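PDB 1HI9: dipeptide transport protein DPPA from Bacillus subtilis, which hydrolyses N-terminal residues of peptides containing D-amino acids, working as a zinc-dependent aminopeptidase in a self-compartmentalizing homodecamer. Local coordinates for residues L3-D8 with T52-N57; Y125-P130 with T212-P217; S108-M113 with D154-K159; R30-M35 with N65-K70. One frame throughout, in Å; residues are numbered along the deposited sequence.

Contact 1 (L3-D8 with T52-N57). With ZN (zinc ion), chain F; ZN (zinc ion), chain G.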
# COMPACT_ATOMS: atom_id res chain seq x y z
N LEU A 3 -9.99 -38.62 -27.38
CA LEU A 3 -11.04 -37.78 -26.84
C LEU A 3 -10.46 -36.41 -26.46
O LEU A 3 -9.40 -36.31 -25.85
CB LEU A 3 -11.66 -38.46 -25.62
CG LEU A 3 -12.89 -37.87 -24.91
CD1 LEU A 3 -12.43 -36.84 -23.92
CD2 LEU A 3 -13.86 -37.27 -25.92
N TYR A 4 -11.16 -35.35 -26.87
CA TYR A 4 -10.74 -33.98 -26.58
C TYR A 4 -11.54 -33.40 -25.43
O TYR A 4 -12.77 -33.51 -25.41
CB TYR A 4 -10.94 -33.08 -27.80
CG TYR A 4 -10.47 -31.66 -27.57
CD1 TYR A 4 -9.11 -31.33 -27.68
CD2 TYR A 4 -11.37 -30.65 -27.22
CE1 TYR A 4 -8.67 -30.02 -27.46
CE2 TYR A 4 -10.94 -29.34 -27.00
CZ TYR A 4 -9.58 -29.03 -27.12
OH TYR A 4 -9.15 -27.74 -26.94
N MET A 5 -10.85 -32.75 -24.50
CA MET A 5 -11.51 -32.14 -23.35
C MET A 5 -11.20 -30.66 -23.19
O MET A 5 -10.05 -30.24 -23.20
CB MET A 5 -11.12 -32.86 -22.06
CG MET A 5 -12.00 -34.05 -21.72
SD MET A 5 -11.55 -34.81 -20.14
CE MET A 5 -12.00 -33.54 -18.99
N SER A 6 -12.25 -29.86 -23.06
CA SER A 6 -12.11 -28.43 -22.84
C SER A 6 -12.67 -28.21 -21.45
O SER A 6 -13.84 -28.49 -21.20
CB SER A 6 -12.93 -27.64 -23.86
OG SER A 6 -12.88 -26.25 -23.57
N VAL A 7 -11.83 -27.73 -20.54
CA VAL A 7 -12.27 -27.51 -19.17
C VAL A 7 -12.29 -26.05 -18.74
O VAL A 7 -11.25 -25.39 -18.69
CB VAL A 7 -11.39 -28.29 -18.16
CG1 VAL A 7 -12.06 -28.29 -16.79
CG2 VAL A 7 -11.17 -29.71 -18.65
N ASP A 8 -13.49 -25.55 -18.42
CA ASP A 8 -13.67 -24.19 -17.94
C ASP A 8 -13.83 -24.30 -16.42
O ASP A 8 -13.80 -25.40 -15.87
CB ASP A 8 -14.93 -23.58 -18.56
CG ASP A 8 -14.82 -22.08 -18.75
OD1 ASP A 8 -13.84 -21.48 -18.26
OD2 ASP A 8 -15.72 -21.49 -19.38
N THR A 52 -7.96 -44.24 -25.86
CA THR A 52 -6.52 -44.47 -25.80
C THR A 52 -5.75 -43.18 -25.57
O THR A 52 -4.58 -43.20 -25.17
CB THR A 52 -6.01 -45.10 -27.11
OG1 THR A 52 -6.41 -44.28 -28.22
CG2 THR A 52 -6.58 -46.51 -27.27
N GLU A 53 -6.40 -42.05 -25.85
CA GLU A 53 -5.80 -40.73 -25.68
C GLU A 53 -6.83 -39.71 -25.20
O GLU A 53 -7.97 -39.70 -25.66
CB GLU A 53 -5.21 -40.25 -27.01
CG GLU A 53 -3.69 -40.19 -27.03
CD GLU A 53 -3.13 -39.58 -28.32
OE1 GLU A 53 -3.29 -40.20 -29.40
OE2 GLU A 53 -2.54 -38.49 -28.26
N VAL A 54 -6.41 -38.86 -24.27
CA VAL A 54 -7.28 -37.82 -23.74
C VAL A 54 -6.49 -36.52 -23.64
O VAL A 54 -5.61 -36.39 -22.80
CB VAL A 54 -7.82 -38.17 -22.35
CG1 VAL A 54 -8.77 -37.09 -21.87
CG2 VAL A 54 -8.53 -39.51 -22.39
N LEU A 55 -6.81 -35.58 -24.52
CA LEU A 55 -6.16 -34.28 -24.54
C LEU A 55 -6.99 -33.33 -23.70
O LEU A 55 -8.18 -33.11 -23.99
CB LEU A 55 -6.08 -33.74 -25.98
CG LEU A 55 -4.81 -32.99 -26.39
CD1 LEU A 55 -5.13 -32.11 -27.58
CD2 LEU A 55 -4.30 -32.15 -25.24
N VAL A 56 -6.38 -32.75 -22.67
CA VAL A 56 -7.07 -31.83 -21.78
C VAL A 56 -6.56 -30.41 -21.95
O VAL A 56 -5.40 -30.11 -21.68
CB VAL A 56 -6.89 -32.26 -20.30
CG1 VAL A 56 -7.77 -31.39 -19.39
CG2 VAL A 56 -7.25 -33.73 -20.15
N ASN A 57 -7.46 -29.53 -22.40
CA ASN A 57 -7.14 -28.12 -22.63
C ASN A 57 -7.76 -27.23 -21.56
O ASN A 57 -8.99 -27.14 -21.45
CB ASN A 57 -7.65 -27.69 -24.01
CG ASN A 57 -7.25 -26.27 -24.37
OD1 ASN A 57 -7.99 -25.55 -25.04
ND2 ASN A 57 -6.07 -25.87 -23.94
ZN ZN F . -16.31 -19.62 -19.83
ZN ZN G . -14.16 -19.33 -17.54
O HOH W 1 -14.87 -18.09 -19.65
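L3 and E53 open a ladder of five backbone hydrogen bonds between two neighbouring parallel strands. L3 N gives to E53 O at 2.9 Å, and the chain of bonds goes on through L55 N to L3 O, M5 N to L55 O, N57 N to M5 O and V7 N to N57 O. The last of these is almost straight (176° at the hydrogen), whereas the short M5 N to L55 O bond, 2.7 Å, bends to 149°. On the face carrying M5 and V54, the methionine sulfur stands anti to CA (chi2 -177°), with M5 SD 4.0 Å from V54 CG1. Further along, V7 CG2 meets V56 CG1 at 3.9 Å; beta-branched valines suit such extended, buried positions. Helix 28-48 covers this face with M35, I43 and F47, so strand, helix and parallel neighbour make a beta-alpha-beta crossover. On the other face, the Y4 ring receives L55 CD1 at its edge, near the ring plane, 4.1 Å from Y4 CD1. The tyrosine suits this site because its ring packs on leucine while its hydroxyl is hydrogen-bonded to E89 O. Y4 and S6 turn their backbone polar groups to strand 97-103, which makes strand 3-7 an interior one. Just past its end, D8 bridges two zinc ions: D8 OD2 binds one at 2.0 Å, D8 OD1 the other at 2.3 Å, and one water bridges the two ions as well. H104 and E133 complete the protein ligands of the first ion, E10 and H60 those of the second.

Contact 2 (Y125-P130 with T212-P217); sequences YINDRP and TPPDRP
N127 OD1 accepts a hydrogen bond from the backbone N of V218 and lies against P217 CA, 3.4 Å away. The other branch of the same amide serves packing, since N127 ND2 sits 3.8 Å from P214 CG, the asparagine and the proline ring running alongside one another with opposed directions. Asparagine suits this place doubly. Its amide can reach the opposing backbone, and it tolerates the positive phi and psi (59° and 54°) required at the first corner of the type I' turn from I126 to R129. The turn is closed by a pair of backbone bonds, R129 N to I126 O and I126 N to R129 O, each 3.3 Å, as in a two-residue beta hairpin.

Next to the amide contact, I126 supplies the apolar part. Its CG2, anti to the backbone N, touches P214 CD at 4.0 Å and P217 CB at 4.2 Å; the isoleucine methyl and the P217 ring are close neighbours, while P214 comes in obliquely. Compact proline rings give the incoming loop stiff, greasy surfaces for this methyl. The hairpin joins strands 121-126 and 129-131, and the proline-rich loop leads directly into strand 218-223, the antiparallel partner of strand 121-126. I126 also packs on helix 133-143 through L136 and Y139, and P217 reaches A257 of helix 254-268.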
# COMPACT_ATOMS: atom_id res chain seq x y z
N TYR A 125 -23.03 -14.22 -32.23
CA TYR A 125 -23.91 -14.70 -33.29
C TYR A 125 -23.11 -15.32 -34.44
O TYR A 125 -22.12 -14.75 -34.92
CB TYR A 125 -24.77 -13.57 -33.87
CG TYR A 125 -25.81 -12.97 -32.96
CD1 TYR A 125 -25.57 -11.77 -32.29
CD2 TYR A 125 -27.04 -13.60 -32.76
CE1 TYR A 125 -26.53 -11.21 -31.45
CE2 TYR A 125 -28.01 -13.05 -31.93
CZ TYR A 125 -27.74 -11.84 -31.28
OH TYR A 125 -28.68 -11.26 -30.45
N ILE A 126 -23.56 -16.48 -34.87
CA ILE A 126 -22.97 -17.16 -36.00
C ILE A 126 -24.13 -17.30 -36.97
O ILE A 126 -24.97 -18.19 -36.82
CB ILE A 126 -22.42 -18.55 -35.62
CG1 ILE A 126 -21.19 -18.39 -34.72
CG2 ILE A 126 -22.01 -19.31 -36.88
CD1 ILE A 126 -20.04 -17.65 -35.40
N ASN A 127 -24.19 -16.39 -37.94
CA ASN A 127 -25.27 -16.36 -38.92
C ASN A 127 -26.62 -16.19 -38.21
O ASN A 127 -27.55 -16.99 -38.38
CB ASN A 127 -25.26 -17.64 -39.77
CG ASN A 127 -24.40 -17.52 -41.01
OD1 ASN A 127 -23.30 -16.96 -40.97
ND2 ASN A 127 -24.88 -18.06 -42.12
N ASP A 128 -26.72 -15.16 -37.38
CA ASP A 128 -27.96 -14.87 -36.66
C ASP A 128 -28.37 -15.85 -35.56
O ASP A 128 -29.40 -15.66 -34.92
CB ASP A 128 -29.12 -14.71 -37.65
CG ASP A 128 -28.92 -13.52 -38.59
OD1 ASP A 128 -28.56 -12.43 -38.09
OD2 ASP A 128 -29.13 -13.69 -39.81
N ARG A 129 -27.59 -16.90 -35.34
CA ARG A 129 -27.95 -17.81 -34.28
C ARG A 129 -27.22 -17.50 -32.97
O ARG A 129 -25.99 -17.50 -32.91
CB ARG A 129 -27.66 -19.26 -34.66
CG ARG A 129 -28.01 -20.19 -33.51
CD ARG A 129 -28.21 -21.62 -33.93
NE ARG A 129 -28.82 -22.37 -32.84
CZ ARG A 129 -29.24 -23.63 -32.95
NH1 ARG A 129 -29.12 -24.27 -34.11
NH2 ARG A 129 -29.79 -24.23 -31.90
N PRO A 130 -27.98 -17.24 -31.89
CA PRO A 130 -27.44 -16.92 -30.57
C PRO A 130 -26.58 -18.04 -30.00
O PRO A 130 -27.03 -19.18 -29.89
CB PRO A 130 -28.70 -16.71 -29.72
CG PRO A 130 -29.70 -16.24 -30.70
CD PRO A 130 -29.45 -17.14 -31.89
N THR A 212 -22.10 -28.78 -37.58
CA THR A 212 -21.54 -28.19 -38.78
C THR A 212 -21.83 -26.70 -38.90
O THR A 212 -22.98 -26.27 -38.84
CB THR A 212 -22.06 -28.91 -40.04
OG1 THR A 212 -21.81 -30.32 -39.91
CG2 THR A 212 -21.37 -28.38 -41.29
N PRO A 213 -20.77 -25.89 -39.06
CA PRO A 213 -20.93 -24.44 -39.19
C PRO A 213 -21.04 -24.03 -40.64
O PRO A 213 -20.65 -24.77 -41.54
CB PRO A 213 -19.64 -23.92 -38.56
CG PRO A 213 -18.64 -24.92 -39.06
CD PRO A 213 -19.35 -26.24 -38.84
N PRO A 214 -21.59 -22.84 -40.90
CA PRO A 214 -21.74 -22.33 -42.27
C PRO A 214 -20.37 -22.24 -42.94
O PRO A 214 -19.35 -22.15 -42.26
CB PRO A 214 -22.35 -20.95 -42.06
CG PRO A 214 -23.13 -21.10 -40.79
CD PRO A 214 -22.19 -21.91 -39.93
N ASP A 215 -20.35 -22.25 -44.28
CA ASP A 215 -19.11 -22.15 -45.04
C ASP A 215 -18.41 -20.82 -44.81
O ASP A 215 -17.21 -20.79 -44.53
CB ASP A 215 -19.41 -22.31 -46.54
CG ASP A 215 -19.72 -23.74 -46.92
OD1 ASP A 215 -20.07 -23.98 -48.11
OD2 ASP A 215 -19.61 -24.63 -46.05
N ARG A 216 -19.14 -19.72 -44.97
CA ARG A 216 -18.57 -18.39 -44.77
C ARG A 216 -19.41 -17.71 -43.71
O ARG A 216 -20.18 -16.79 -43.99
CB ARG A 216 -18.62 -17.58 -46.07
CG ARG A 216 -17.72 -18.12 -47.17
CD ARG A 216 -17.90 -17.32 -48.46
NE ARG A 216 -17.64 -15.89 -48.25
CZ ARG A 216 -16.44 -15.38 -47.98
NH1 ARG A 216 -15.38 -16.17 -47.89
NH2 ARG A 216 -16.30 -14.07 -47.82
N PRO A 217 -19.26 -18.14 -42.45
CA PRO A 217 -20.01 -17.59 -41.32
C PRO A 217 -19.82 -16.11 -41.07
O PRO A 217 -18.75 -15.55 -41.28
CB PRO A 217 -19.53 -18.45 -40.15
CG PRO A 217 -18.12 -18.74 -40.51
CD PRO A 217 -18.21 -19.07 -41.99

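Contact 3 (S108-M113 with D154-K159); sequences STPGVM and DDRAAK
P110 and R156 meet with the proline CB over the centre of one guanidinium face, 4.0 Å from R156 CZ. The arginine gets there by folding: bends at chi2 (-43°) and chi3 (-63°) set CD and NE back towards P110, and from there the guanidinium carries on with its face to P110 CB. Lower down the chain, R156 CG packs 3.4 Å from P110 O and 3.5 Å from G111 CA. This close fit suits glycine, and the positive phi of G111 would press a CB against the preceding carbonyl oxygen.

D154 has CG lodged between its backbone N and carbonyl carbon (chi1 73°), a crowded position that turns the carboxylate towards the start of helix 155-162. As N-cap, D154 OD1 accepts from A157 N at 2.9 Å, met from above the carboxylate plane, and D154 OD2 takes a weak bond from R156 N at 3.2 Å. Aspartate is apt here because its short acid reaches the first-turn N-H groups that lack helical acceptors. The same D154 OD2 is hydrogen-bonded to T176 OG1, which also bonds V112 N, tying cap and loop together through one hydroxyl. V112 CG1 lies against D154 CB, 4.0 Å away.

P110 packs on Y226 of a neighbouring subunit as well. The capped helix start lies outside the first shell of the dinuclear zinc site: the D154 side chain is about 10 Å from a zinc ion but about 5 Å from the side chain of the ligand H104, and the loop runs on towards the nucleophile H115, whose ND1 is hydrogen-bonded to M113 O.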
# COMPACT_ATOMS: atom_id res chain seq x y z
N SER A 108 -26.04 -12.75 -20.71
CA SER A 108 -27.40 -12.25 -20.77
C SER A 108 -28.51 -13.27 -20.50
O SER A 108 -29.68 -12.99 -20.74
CB SER A 108 -27.63 -11.60 -22.15
OG SER A 108 -26.63 -10.63 -22.41
N THR A 109 -28.16 -14.46 -20.01
CA THR A 109 -29.18 -15.46 -19.71
C THR A 109 -29.02 -16.00 -18.28
O THR A 109 -27.98 -15.79 -17.64
CB THR A 109 -29.11 -16.65 -20.70
OG1 THR A 109 -27.92 -17.41 -20.46
CG2 THR A 109 -29.09 -16.14 -22.14
N PRO A 110 -30.05 -16.68 -17.75
CA PRO A 110 -30.00 -17.24 -16.39
C PRO A 110 -28.85 -18.24 -16.31
O PRO A 110 -28.53 -18.89 -17.29
CB PRO A 110 -31.35 -17.93 -16.26
CG PRO A 110 -32.24 -17.11 -17.15
CD PRO A 110 -31.38 -16.91 -18.35
N GLY A 111 -28.24 -18.36 -15.13
CA GLY A 111 -27.12 -19.27 -14.97
C GLY A 111 -26.02 -18.65 -14.13
O GLY A 111 -25.70 -17.46 -14.25
N VAL A 112 -25.45 -19.45 -13.24
CA VAL A 112 -24.39 -18.99 -12.37
C VAL A 112 -23.19 -18.49 -13.19
O VAL A 112 -22.77 -19.14 -14.15
CB VAL A 112 -23.93 -20.11 -11.41
CG1 VAL A 112 -23.40 -21.28 -12.20
CG2 VAL A 112 -22.89 -19.57 -10.44
N MET A 113 -22.66 -17.33 -12.81
CA MET A 113 -21.52 -16.71 -13.48
C MET A 113 -21.63 -16.67 -15.00
O MET A 113 -20.65 -16.87 -15.70
CB MET A 113 -20.23 -17.43 -13.07
CG MET A 113 -19.98 -17.36 -11.57
SD MET A 113 -18.44 -18.19 -11.04
CE MET A 113 -17.37 -16.87 -11.28
N ASP A 154 -23.48 -26.30 -14.91
CA ASP A 154 -24.70 -26.11 -14.13
C ASP A 154 -25.89 -26.55 -14.98
O ASP A 154 -25.74 -26.91 -16.15
CB ASP A 154 -24.85 -24.64 -13.72
CG ASP A 154 -25.25 -23.74 -14.89
OD1 ASP A 154 -24.66 -23.85 -15.98
OD2 ASP A 154 -26.15 -22.91 -14.70
N ASP A 155 -27.08 -26.51 -14.40
CA ASP A 155 -28.29 -26.91 -15.10
C ASP A 155 -28.56 -26.03 -16.31
O ASP A 155 -29.06 -26.52 -17.30
CB ASP A 155 -29.49 -26.89 -14.15
CG ASP A 155 -29.80 -25.48 -13.62
OD1 ASP A 155 -28.88 -24.81 -13.10
OD2 ASP A 155 -30.99 -25.08 -13.72
N ARG A 156 -28.23 -24.74 -16.23
CA ARG A 156 -28.47 -23.85 -17.37
C ARG A 156 -27.55 -24.11 -18.56
O ARG A 156 -27.96 -23.95 -19.71
CB ARG A 156 -28.34 -22.38 -16.96
CG ARG A 156 -29.27 -21.93 -15.84
CD ARG A 156 -30.71 -22.43 -15.95
NE ARG A 156 -31.42 -21.97 -17.13
CZ ARG A 156 -32.68 -21.54 -17.17
NH1 ARG A 156 -33.45 -21.49 -16.09
NH2 ARG A 156 -33.16 -21.18 -18.35
N ALA A 157 -26.31 -24.50 -18.28
CA ALA A 157 -25.36 -24.78 -19.35
C ALA A 157 -25.81 -26.06 -20.03
O ALA A 157 -25.68 -26.21 -21.25
CB ALA A 157 -23.95 -24.95 -18.79
N ALA A 158 -26.33 -26.99 -19.24
CA ALA A 158 -26.78 -28.27 -19.77
C ALA A 158 -27.95 -28.03 -20.72
O ALA A 158 -28.00 -28.58 -21.81
CB ALA A 158 -27.19 -29.19 -18.63
N LYS A 159 -28.90 -27.20 -20.28
CA LYS A 159 -30.08 -26.88 -21.06
C LYS A 159 -29.67 -26.20 -22.36
O LYS A 159 -30.20 -26.50 -23.43
CB LYS A 159 -30.99 -25.95 -20.26
CG LYS A 159 -32.43 -25.87 -20.74
CD LYS A 159 -33.12 -27.24 -20.62
CE LYS A 159 -34.63 -27.13 -20.81
NZ LYS A 159 -35.27 -26.30 -19.73

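Contact 4 (R30-M35 with N65-K70); sequences RGRLIM and NLMVEK
M67 bends at chi3 (-81°), which carries its terminal methyl onto L33: M67 CE lies 3.4 Å from L33 CA and 3.5 Å from L33 CG. M35 instead stays extended, with CG anti to the backbone N (chi1 176°), and it crosses L66 at about a right angle. There M35 CG touches L66 CD2 at 3.6 Å, while M35 SD rests 3.8 Å from N65 CB. Flexible, unbranched methionines suit both places, since each must lay a long, pliable chain against residues of the other segment. Between them R32, extended from CG to NE, runs alongside the N65 carbonyl with its CB 3.4 Å from N65 O, and crosses M67 at about a right angle, R32 NE being 4.0 Å from M67 SD. While the aliphatic stem packs against N65 O and M67 SD, the charged end goes on to another chain, where R32 NH1 is hydrogen-bonded to N27 of a neighbouring subunit.

The buried amide of N65 is satisfied on both branches: OD1 by Y28 OH, ND2 by D58 OD1 and the backbone O of H60. Asparagine, with a donor and an acceptor on one short side chain, is well matched to this task. Its bond to the backbone O of the zinc ligand H60 is consistent with a second-shell role for N65, in a loop that follows strand 53-58 and is packed onto the crossover helix 28-48.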
# COMPACT_ATOMS: atom_id res chain seq x y z
N ARG A 30 -8.55 -23.48 -3.70
CA ARG A 30 -9.46 -24.59 -3.46
C ARG A 30 -10.19 -24.88 -4.77
O ARG A 30 -10.43 -26.04 -5.11
CB ARG A 30 -10.50 -24.24 -2.40
CG ARG A 30 -9.95 -24.13 -0.99
CD ARG A 30 -10.96 -23.42 -0.09
NE ARG A 30 -12.25 -24.11 -0.08
CZ ARG A 30 -13.41 -23.52 0.20
NH1 ARG A 30 -13.45 -22.22 0.47
NH2 ARG A 30 -14.53 -24.23 0.20
N GLY A 31 -10.53 -23.82 -5.49
CA GLY A 31 -11.22 -23.96 -6.76
C GLY A 31 -10.46 -24.79 -7.79
O GLY A 31 -11.04 -25.70 -8.38
N ARG A 32 -9.19 -24.49 -8.00
CA ARG A 32 -8.43 -25.23 -9.00
C ARG A 32 -8.17 -26.66 -8.57
O ARG A 32 -7.94 -27.53 -9.41
CB ARG A 32 -7.11 -24.51 -9.32
CG ARG A 32 -6.10 -24.47 -8.21
CD ARG A 32 -4.88 -23.68 -8.65
NE ARG A 32 -3.86 -23.66 -7.60
CZ ARG A 32 -2.76 -22.93 -7.64
NH1 ARG A 32 -2.51 -22.13 -8.68
NH2 ARG A 32 -1.90 -23.00 -6.62
N LEU A 33 -8.25 -26.91 -7.27
CA LEU A 33 -8.05 -28.25 -6.76
C LEU A 33 -9.29 -29.05 -7.16
O LEU A 33 -9.20 -30.14 -7.73
CB LEU A 33 -7.90 -28.23 -5.24
CG LEU A 33 -7.02 -29.33 -4.63
CD1 LEU A 33 -7.14 -29.26 -3.12
CD2 LEU A 33 -7.44 -30.70 -5.12
N ILE A 34 -10.46 -28.50 -6.86
CA ILE A 34 -11.71 -29.15 -7.19
C ILE A 34 -11.82 -29.33 -8.71
O ILE A 34 -12.25 -30.38 -9.20
CB ILE A 34 -12.90 -28.32 -6.66
CG1 ILE A 34 -12.81 -28.25 -5.14
CG2 ILE A 34 -14.23 -28.93 -7.11
CD1 ILE A 34 -13.70 -27.21 -4.49
N MET A 35 -11.41 -28.31 -9.46
CA MET A 35 -11.44 -28.34 -10.91
C MET A 35 -10.60 -29.48 -11.48
O MET A 35 -11.02 -30.19 -12.38
CB MET A 35 -10.93 -27.01 -11.48
CG MET A 35 -10.83 -26.98 -13.00
SD MET A 35 -10.06 -25.47 -13.58
CE MET A 35 -10.42 -25.49 -15.30
N ASN A 65 -4.85 -23.06 -14.63
CA ASN A 65 -5.61 -23.47 -13.44
C ASN A 65 -5.47 -24.96 -13.11
O ASN A 65 -5.21 -25.32 -11.96
CB ASN A 65 -7.09 -23.15 -13.65
CG ASN A 65 -7.31 -21.79 -14.26
OD1 ASN A 65 -7.10 -20.78 -13.59
ND2 ASN A 65 -7.71 -21.75 -15.53
N LEU A 66 -5.67 -25.82 -14.10
CA LEU A 66 -5.54 -27.25 -13.86
C LEU A 66 -4.13 -27.49 -13.34
O LEU A 66 -3.16 -26.97 -13.88
CB LEU A 66 -5.77 -28.02 -15.16
CG LEU A 66 -7.22 -28.02 -15.64
CD1 LEU A 66 -7.32 -28.67 -17.00
CD2 LEU A 66 -8.09 -28.74 -14.63
N MET A 67 -4.02 -28.29 -12.28
CA MET A 67 -2.72 -28.56 -11.67
C MET A 67 -2.04 -29.75 -12.31
O MET A 67 -2.47 -30.89 -12.15
CB MET A 67 -2.88 -28.76 -10.17
CG MET A 67 -3.66 -27.64 -9.52
SD MET A 67 -3.56 -27.61 -7.75
CE MET A 67 -4.76 -28.83 -7.28
N VAL A 68 -0.97 -29.48 -13.05
CA VAL A 68 -0.25 -30.52 -13.76
C VAL A 68 0.25 -31.65 -12.86
O VAL A 68 0.33 -32.80 -13.29
CB VAL A 68 0.93 -29.91 -14.57
CG1 VAL A 68 1.99 -29.38 -13.62
CG2 VAL A 68 1.50 -30.96 -15.51
N GLU A 69 0.57 -31.33 -11.61
CA GLU A 69 1.06 -32.34 -10.68
C GLU A 69 -0.04 -33.22 -10.07
O GLU A 69 0.25 -34.20 -9.39
CB GLU A 69 1.88 -31.69 -9.55
CG GLU A 69 1.15 -30.61 -8.75
CD GLU A 69 1.29 -29.22 -9.35
OE1 GLU A 69 2.14 -28.44 -8.87
OE2 GLU A 69 0.54 -28.91 -10.31
N LYS A 70 -1.30 -32.87 -10.32
CA LYS A 70 -2.41 -33.66 -9.78
C LYS A 70 -3.36 -34.20 -10.84
O LYS A 70 -4.26 -34.98 -10.53
CB LYS A 70 -3.19 -32.86 -8.75
CG LYS A 70 -2.57 -32.87 -7.35
CD LYS A 70 -3.28 -31.88 -6.44
CE LYS A 70 -2.86 -32.06 -4.99
NZ LYS A 70 -3.37 -33.34 -4.41

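In the fold
From the N terminus, strand 2-7 opens contact 1, helix 28-48 opens contact 4, and contact 1 closes at strand 53-58 before contact 4 closes in the following loop. The two therefore cross, and they touch, M35 CE lying 3.4 Å from D8 O; together they fasten the first crossover of the mixed sheet. Farther on, contact 3 opens at 108-113 and contact 2 at 125-130. Contact 3 closes at helix 155-162 and contact 2 only at 212-217, a second crossing pair that does not touch. Contact 3 lies near the zinc ligands and on the other side of the chain's centre from contact 1, whereas contact 2 belongs to the separate antiparallel sheet.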